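Local atomic coordinates of citrate synthase (Metallosphaera sedula, PDB entry 6ABW), a protein that probably condenses acetyl-CoA with oxaloacetate and water to give citrate and free CoA, a step of the tricarboxylic acid cycle. Residues R256-I259 and R264-G267; S252-K257 and Q305-L310. All coordinates share one frame; numbering follows the deposited sequence.

Contact 1 (R256-I259 and R264-G267); sequences RKII and RLMG. With ACO (acetyl coenzyme *a), chain D.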
loop_
_atom_site.group_PDB
_atom_site.type_symbol
_atom_site.label_atom_id
_atom_site.label_comp_id
_atom_site.label_asym_id
_atom_site.label_seq_id
_atom_site.Cartn_x
_atom_site.Cartn_y
_atom_site.Cartn_z
ATOM N N ARG A 256 16.733 -26.584 26.256
ATOM C CA ARG A 256 16.485 -25.361 27.001
ATOM C C ARG A 256 15.315 -24.517 26.472
ATOM O O ARG A 256 14.414 -24.189 27.217
ATOM C CB ARG A 256 17.831 -24.571 27.112
ATOM C CG ARG A 256 18.992 -25.406 27.789
ATOM C CD ARG A 256 20.432 -24.864 27.579
ATOM N NE ARG A 256 20.384 -23.474 27.140
ATOM C CZ ARG A 256 20.773 -22.995 25.941
ATOM N NH1 ARG A 256 20.552 -21.713 25.666
ATOM N NH2 ARG A 256 21.417 -23.737 25.031
ATOM N N LYS A 257 15.275 -24.198 25.169
ATOM C CA LYS A 257 14.325 -23.280 24.602
ATOM C C LYS A 257 12.971 -23.926 24.268
ATOM O O LYS A 257 11.938 -23.281 24.412
ATOM C CB LYS A 257 14.868 -22.607 23.350
ATOM C CG LYS A 257 16.218 -21.924 23.527
ATOM C CD LYS A 257 16.137 -20.609 24.292
ATOM C CE LYS A 257 17.532 -20.068 24.618
ATOM N NZ LYS A 257 17.442 -18.919 25.565
ATOM N N ILE A 258 13.022 -25.149 23.745
ATOM C CA ILE A 258 11.836 -25.847 23.237
ATOM C C ILE A 258 11.208 -26.786 24.282
ATOM O O ILE A 258 10.006 -26.680 24.534
ATOM C CB ILE A 258 12.144 -26.619 21.914
ATOM C CG1 ILE A 258 12.774 -25.667 20.874
ATOM C CG2 ILE A 258 10.881 -27.285 21.371
ATOM C CD1 ILE A 258 11.990 -24.420 20.519
ATOM N N ILE A 259 11.980 -27.707 24.820
ATOM C CA ILE A 259 11.457 -28.709 25.753
ATOM C C ILE A 259 11.113 -28.001 27.087
ATOM O O ILE A 259 10.006 -28.186 27.579
ATOM C CB ILE A 259 12.382 -29.915 25.948
ATOM C CG1 ILE A 259 12.655 -30.689 24.653
ATOM C CG2 ILE A 259 11.857 -30.915 27.010
ATOM C CD1 ILE A 259 11.382 -31.157 23.971
ATOM N N ARG A 264 7.679 -22.351 20.629
ATOM C CA ARG A 264 7.448 -23.051 19.408
ATOM C C ARG A 264 8.748 -23.086 18.623
ATOM O O ARG A 264 9.632 -22.244 18.816
ATOM C CB ARG A 264 6.344 -22.418 18.661
ATOM C CG ARG A 264 5.045 -22.813 19.357
ATOM C CD ARG A 264 3.903 -22.225 18.612
ATOM N NE ARG A 264 2.690 -22.831 19.157
ATOM C CZ ARG A 264 1.487 -22.577 18.694
ATOM N NH1 ARG A 264 1.329 -21.706 17.706
ATOM N NH2 ARG A 264 0.438 -23.158 19.274
ATOM N N LEU A 265 8.842 -24.070 17.737
ATOM C CA LEU A 265 10.005 -24.199 16.925
ATOM C C LEU A 265 9.668 -23.413 15.674
ATOM O O LEU A 265 8.703 -23.732 14.980
ATOM C CB LEU A 265 10.295 -25.682 16.677
ATOM C CG LEU A 265 11.445 -26.036 15.783
ATOM C CD1 LEU A 265 12.714 -25.443 16.320
ATOM C CD2 LEU A 265 11.547 -27.555 15.646
ATOM N N MET A 266 10.436 -22.333 15.386
ATOM C CA MET A 266 10.143 -21.520 14.243
ATOM C C MET A 266 10.486 -22.241 12.928
ATOM O O MET A 266 11.504 -23.005 12.851
ATOM C CB MET A 266 10.862 -20.121 14.319
ATOM C CG MET A 266 10.600 -19.313 15.597
ATOM S SD MET A 266 8.834 -18.968 15.784
ATOM C CE MET A 266 8.336 -19.958 17.184
ATOM N N GLY A 267 9.656 -22.045 11.913
ATOM C CA GLY A 267 9.725 -22.816 10.687
ATOM C C GLY A 267 9.173 -24.195 10.711
ATOM O O GLY A 267 9.348 -24.946 9.754
HETATM N N1A ACO D . 6.430 -25.744 17.472
HETATM C C2A ACO D . 6.020 -26.499 18.555
HETATM N N3A ACO D . 4.693 -26.820 18.791
HETATM C C4A ACO D . 3.759 -26.374 17.917
HETATM C C5A ACO D . 4.138 -25.573 16.733
HETATM C C6A ACO D . 5.560 -25.289 16.558
HETATM N N6A ACO D . 5.931 -24.527 15.508
HETATM N N7A ACO D . 3.003 -25.252 16.068
HETATM C C8A ACO D . 1.965 -25.798 16.747
HETATM N N9A ACO D . 2.423 -26.448 17.841
HETATM C C1B ACO D . 1.607 -27.214 18.828
HETATM C C2B ACO D . 0.467 -26.407 19.472
HETATM O O2B ACO D . 0.870 -25.631 20.601
HETATM C C3B ACO D . -0.451 -27.532 19.865
HETATM O O3B ACO D . 0.040 -28.039 21.118
HETATM P P3B ACO D . -0.883 -28.766 22.254
HETATM O O7A ACO D . -0.140 -28.520 23.554
HETATM O O8A ACO D . -0.917 -30.234 21.840
HETATM O O9A ACO D . -2.213 -28.025 22.163
HETATM C C4B ACO D . -0.300 -28.570 18.744
HETATM O O4B ACO D . 0.991 -28.352 18.156
HETATM C C5B ACO D . -1.309 -28.445 17.630
HETATM O O5B ACO D . -1.261 -27.124 17.089
HETATM P P1A ACO D . -2.145 -26.770 15.785
HETATM O O1A ACO D . -3.529 -26.478 16.315
HETATM O O2A ACO D . -1.886 -27.851 14.725
HETATM O O3A ACO D . -1.552 -25.406 15.139
HETATM P P2A ACO D . -1.711 -23.927 15.777
HETATM O O4A ACO D . -2.847 -23.176 15.132
HETATM O O5A ACO D . -1.476 -23.963 17.258
HETATM O O6A ACO D . -0.432 -23.278 15.034
HETATM C CBP ACO D . 0.628 -22.257 13.161
HETATM C CCP ACO D . -0.185 -23.434 13.632
HETATM C CDP ACO D . 1.364 -22.287 11.840
HETATM C CEP ACO D . 0.325 -20.898 13.810
HETATM C CAP ACO D . 1.915 -22.602 14.076
HETATM O OAP ACO D . 2.447 -23.931 13.929
HETATM C C9P ACO D . 3.133 -21.679 13.967
HETATM O O9P ACO D . 3.152 -20.678 14.675
HETATM N N8P ACO D . 4.114 -21.997 13.084
HETATM C C7P ACO D . 5.140 -21.051 12.709
HETATM C C6P ACO D . 6.163 -20.723 13.772
HETATM C C5P ACO D . 7.006 -19.615 13.151
HETATM O O5P ACO D . 8.019 -19.896 12.513
HETATM N N4P ACO D . 6.627 -18.333 13.357
HETATM C C3P ACO D . 7.413 -17.180 12.901
HETATM C C2P ACO D . 6.566 -16.452 11.880
HETATM S S1P ACO D . 6.005 -14.942 12.586
HETATM C C ACO D . 6.701 -14.020 11.403
HETATM O O ACO D . 7.896 -13.810 11.499
HETATM C CH3 ACO D . 5.821 -13.557 10.280
#
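Ile258 CD1 carries the tight part of this contact: it lies 3.6 Å from the backbone atom Arg264 O and 4.4 Å from Leu265 CD1. With CG1 anti to the carbonyl carbon, the longer branch of Ile258 reaches from the last turns of helix 250-260 to the returning backbone; Phe315 touches the same side chain. Against this buried Ile258-Leu265 side stands the partly exposed side chain of Arg264, whose CB points away from the helix. Extended from CG to NE, it lies over one face of the adenine, and C8A sits 3.7 Å above the centre of its guanidinium plane. Its NH2 gives two weak hydrogen bonds, to ribose O2B at 2.8 Å and to phosphate O5A at a bent 126°. Cut back to an alanine here, the loop is likely to leave O2B and O5A without their common donor and to bare part of the adenine face. The backbone bonds are straighter: Leu265 N meets N1A at 2.9 Å and 170°, Leu265 O accepts from N6A at 2.9 Å and 174°, and Gly267 N holds pantetheine O5P at 2.8 Å. Main-chain bonds to N1A and N6A make this loop the adenine-recognising part of the acetyl-CoA site.

Contact 2 (S252-K257 and Q305-L310); sequences SWFKRK and QKLEEL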
loop_
_atom_site.group_PDB
_atom_site.type_symbol
_atom_site.label_atom_id
_atom_site.label_comp_id
_atom_site.label_asym_id
_atom_site.label_seq_id
_atom_site.Cartn_x
_atom_site.Cartn_y
_atom_site.Cartn_z
ATOM N N SER A 252 21.345 -29.073 23.184
ATOM C CA SER A 252 21.224 -28.238 24.371
ATOM C C SER A 252 20.270 -27.049 24.186
ATOM O O SER A 252 19.412 -26.811 25.061
ATOM C CB SER A 252 22.617 -27.770 24.892
ATOM O OG SER A 252 22.473 -26.791 25.904
ATOM N N TRP A 253 20.395 -26.340 23.059
ATOM C CA TRP A 253 19.486 -25.286 22.734
ATOM C C TRP A 253 18.027 -25.805 22.694
ATOM O O TRP A 253 17.125 -25.146 23.210
ATOM C CB TRP A 253 19.871 -24.653 21.422
ATOM C CG TRP A 253 19.036 -23.495 20.978
ATOM C CD1 TRP A 253 19.328 -22.167 21.125
ATOM C CD2 TRP A 253 17.811 -23.568 20.228
ATOM N NE1 TRP A 253 18.308 -21.409 20.590
ATOM C CE2 TRP A 253 17.383 -22.250 20.012
ATOM C CE3 TRP A 253 17.018 -24.643 19.729
ATOM C CZ2 TRP A 253 16.234 -21.947 19.289
ATOM C CZ3 TRP A 253 15.860 -24.338 19.022
ATOM C CH2 TRP A 253 15.454 -23.004 18.823
ATOM N N PHE A 254 17.847 -26.928 22.056
ATOM C CA PHE A 254 16.477 -27.521 21.891
ATOM C C PHE A 254 15.956 -27.905 23.290
ATOM O O PHE A 254 14.805 -27.589 23.617
ATOM C CB PHE A 254 16.512 -28.755 21.004
ATOM C CG PHE A 254 15.142 -29.296 20.630
ATOM C CD1 PHE A 254 14.424 -28.795 19.549
ATOM C CD2 PHE A 254 14.606 -30.360 21.303
ATOM C CE1 PHE A 254 13.132 -29.332 19.214
ATOM C CE2 PHE A 254 13.379 -30.914 20.937
ATOM C CZ PHE A 254 12.639 -30.383 19.905
ATOM N N LYS A 255 16.796 -28.549 24.113
ATOM C CA LYS A 255 16.391 -28.866 25.527
ATOM C C LYS A 255 15.944 -27.642 26.331
ATOM O O LYS A 255 14.854 -27.603 26.960
ATOM C CB LYS A 255 17.489 -29.664 26.214
ATOM C CG LYS A 255 17.172 -30.087 27.667
ATOM C CD LYS A 255 15.814 -30.772 27.813
ATOM C CE LYS A 255 15.535 -31.213 29.259
ATOM N NZ LYS A 255 16.214 -32.478 29.531
ATOM N N ARG A 256 16.733 -26.584 26.256
ATOM C CA ARG A 256 16.485 -25.361 27.001
ATOM C C ARG A 256 15.315 -24.517 26.472
ATOM O O ARG A 256 14.414 -24.189 27.217
ATOM C CB ARG A 256 17.831 -24.571 27.112
ATOM C CG ARG A 256 18.992 -25.406 27.789
ATOM C CD ARG A 256 20.432 -24.864 27.579
ATOM N NE ARG A 256 20.384 -23.474 27.140
ATOM C CZ ARG A 256 20.773 -22.995 25.941
ATOM N NH1 ARG A 256 20.552 -21.713 25.666
ATOM N NH2 ARG A 256 21.417 -23.737 25.031
ATOM N N LYS A 257 15.275 -24.198 25.169
ATOM C CA LYS A 257 14.325 -23.280 24.602
ATOM C C LYS A 257 12.971 -23.926 24.268
ATOM O O LYS A 257 11.938 -23.281 24.412
ATOM C CB LYS A 257 14.868 -22.607 23.350
ATOM C CG LYS A 257 16.218 -21.924 23.527
ATOM C CD LYS A 257 16.137 -20.609 24.292
ATOM C CE LYS A 257 17.532 -20.068 24.618
ATOM N NZ LYS A 257 17.442 -18.919 25.565
ATOM N N GLN A 305 19.509 -29.282 9.984
ATOM C CA GLN A 305 19.180 -30.695 9.818
ATOM C C GLN A 305 18.978 -31.408 11.203
ATOM O O GLN A 305 18.044 -32.201 11.388
ATOM C CB GLN A 305 20.188 -31.407 8.887
ATOM C CG GLN A 305 19.885 -32.884 8.692
ATOM C CD GLN A 305 20.251 -33.428 7.291
ATOM O OE1 GLN A 305 19.500 -34.230 6.715
ATOM N NE2 GLN A 305 21.362 -32.955 6.739
ATOM N N LYS A 306 19.821 -31.084 12.156
ATOM C CA LYS A 306 19.693 -31.649 13.510
ATOM C C LYS A 306 18.423 -31.151 14.197
ATOM O O LYS A 306 17.685 -31.934 14.830
ATOM C CB LYS A 306 20.902 -31.237 14.344
ATOM C CG LYS A 306 20.935 -31.870 15.719
ATOM C CD LYS A 306 20.629 -33.398 15.760
ATOM C CE LYS A 306 20.754 -33.923 17.195
ATOM N NZ LYS A 306 20.781 -35.417 17.205
ATOM N N LEU A 307 18.127 -29.852 14.068
ATOM C CA LEU A 307 16.830 -29.335 14.590
ATOM C C LEU A 307 15.629 -29.951 13.941
ATOM O O LEU A 307 14.567 -30.215 14.597
ATOM C CB LEU A 307 16.741 -27.819 14.453
ATOM C CG LEU A 307 17.166 -26.945 15.559
ATOM C CD1 LEU A 307 16.883 -25.476 15.176
ATOM C CD2 LEU A 307 16.510 -27.345 16.907
ATOM N N GLU A 308 15.720 -30.224 12.649
ATOM C CA GLU A 308 14.603 -30.854 11.987
ATOM C C GLU A 308 14.335 -32.232 12.604
ATOM O O GLU A 308 13.190 -32.621 12.854
ATOM C CB GLU A 308 14.943 -31.028 10.477
ATOM C CG GLU A 308 13.824 -31.750 9.686
ATOM C CD GLU A 308 14.197 -32.113 8.242
ATOM O OE1 GLU A 308 15.356 -31.989 7.769
ATOM O OE2 GLU A 308 13.274 -32.582 7.594
ATOM N N GLU A 309 15.399 -32.971 12.842
ATOM C CA GLU A 309 15.277 -34.326 13.431
ATOM C C GLU A 309 14.654 -34.252 14.820
ATOM O O GLU A 309 13.699 -34.965 15.165
ATOM C CB GLU A 309 16.664 -35.002 13.563
ATOM C CG GLU A 309 16.530 -36.432 14.064
ATOM C CD GLU A 309 17.769 -37.299 13.847
ATOM O OE1 GLU A 309 18.846 -36.944 14.418
ATOM O OE2 GLU A 309 17.652 -38.364 13.150
ATOM N N LEU A 310 15.222 -33.376 15.634
ATOM C CA LEU A 310 14.640 -33.136 17.003
ATOM C C LEU A 310 13.186 -32.695 16.938
ATOM O O LEU A 310 12.305 -33.202 17.676
ATOM C CB LEU A 310 15.466 -32.107 17.784
ATOM C CG LEU A 310 16.930 -32.495 18.048
ATOM C CD1 LEU A 310 17.700 -31.349 18.679
ATOM C CD2 LEU A 310 17.016 -33.711 18.929
#
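Leu310 CB sits over the face of the Phe254 ring, 3.7 Å from the centroid and 3° off the normal, a nearly centred CH-pi contact. The two side chains run antiparallel alongside each other, and Leu310 CD1 reaches back to Phe254 CB, also at 3.7 Å. With chi1 at -172°, CG anti to the backbone N, Phe254 extends across the gap between the helices until CZ comes 3.6 Å from Leu310 O. The second bump is Leu307: its CD2 enters the hollow between the two aromatic rings, 3.7 Å from both Trp253 CZ3 and Phe254 CD1, approaching each obliquely. Leu307 stands roughly perpendicular to the Trp253 side chain, so the branched end of the leucine meets the indole, CD2 closer than CD1. Lys257 CG covers one indole face 3.6 Å above its plane, nearer the ring's periphery than its middle, while NE1 is hydrogen-bonded to Glu243. Phe241 and Ile244 of helix 233-244 also pack on Leu307. The axes of the segments 252-257 and 305-310 approach to 10.9 Å and cross at -46°, a separation bridged by large apolar side chains. This is oblique helix-helix packing within the mainly alpha-helical fold of citrate synthase.

In the fold
Going from the N terminus, helix 250-260 supplies the first partner of both contacts. Contact 1 closes first: only four residues separate its segments, and the chain folds back on the end of its own helix. Contact 2 closes a far longer loop, 47 intervening residues that include helix 278-292, before helix 295-315 returns. The short closure is nested entirely within the long one; the two share Arg256 and Lys257. Their centres are 7 Å apart, and the joint is direct: Ile258 CG1 packs 3.8 Å from Trp253 CZ3. Leu265 CD2 lies 4.2 Å from Leu307 O, so the acetyl-CoA-binding loop is backed by both helices.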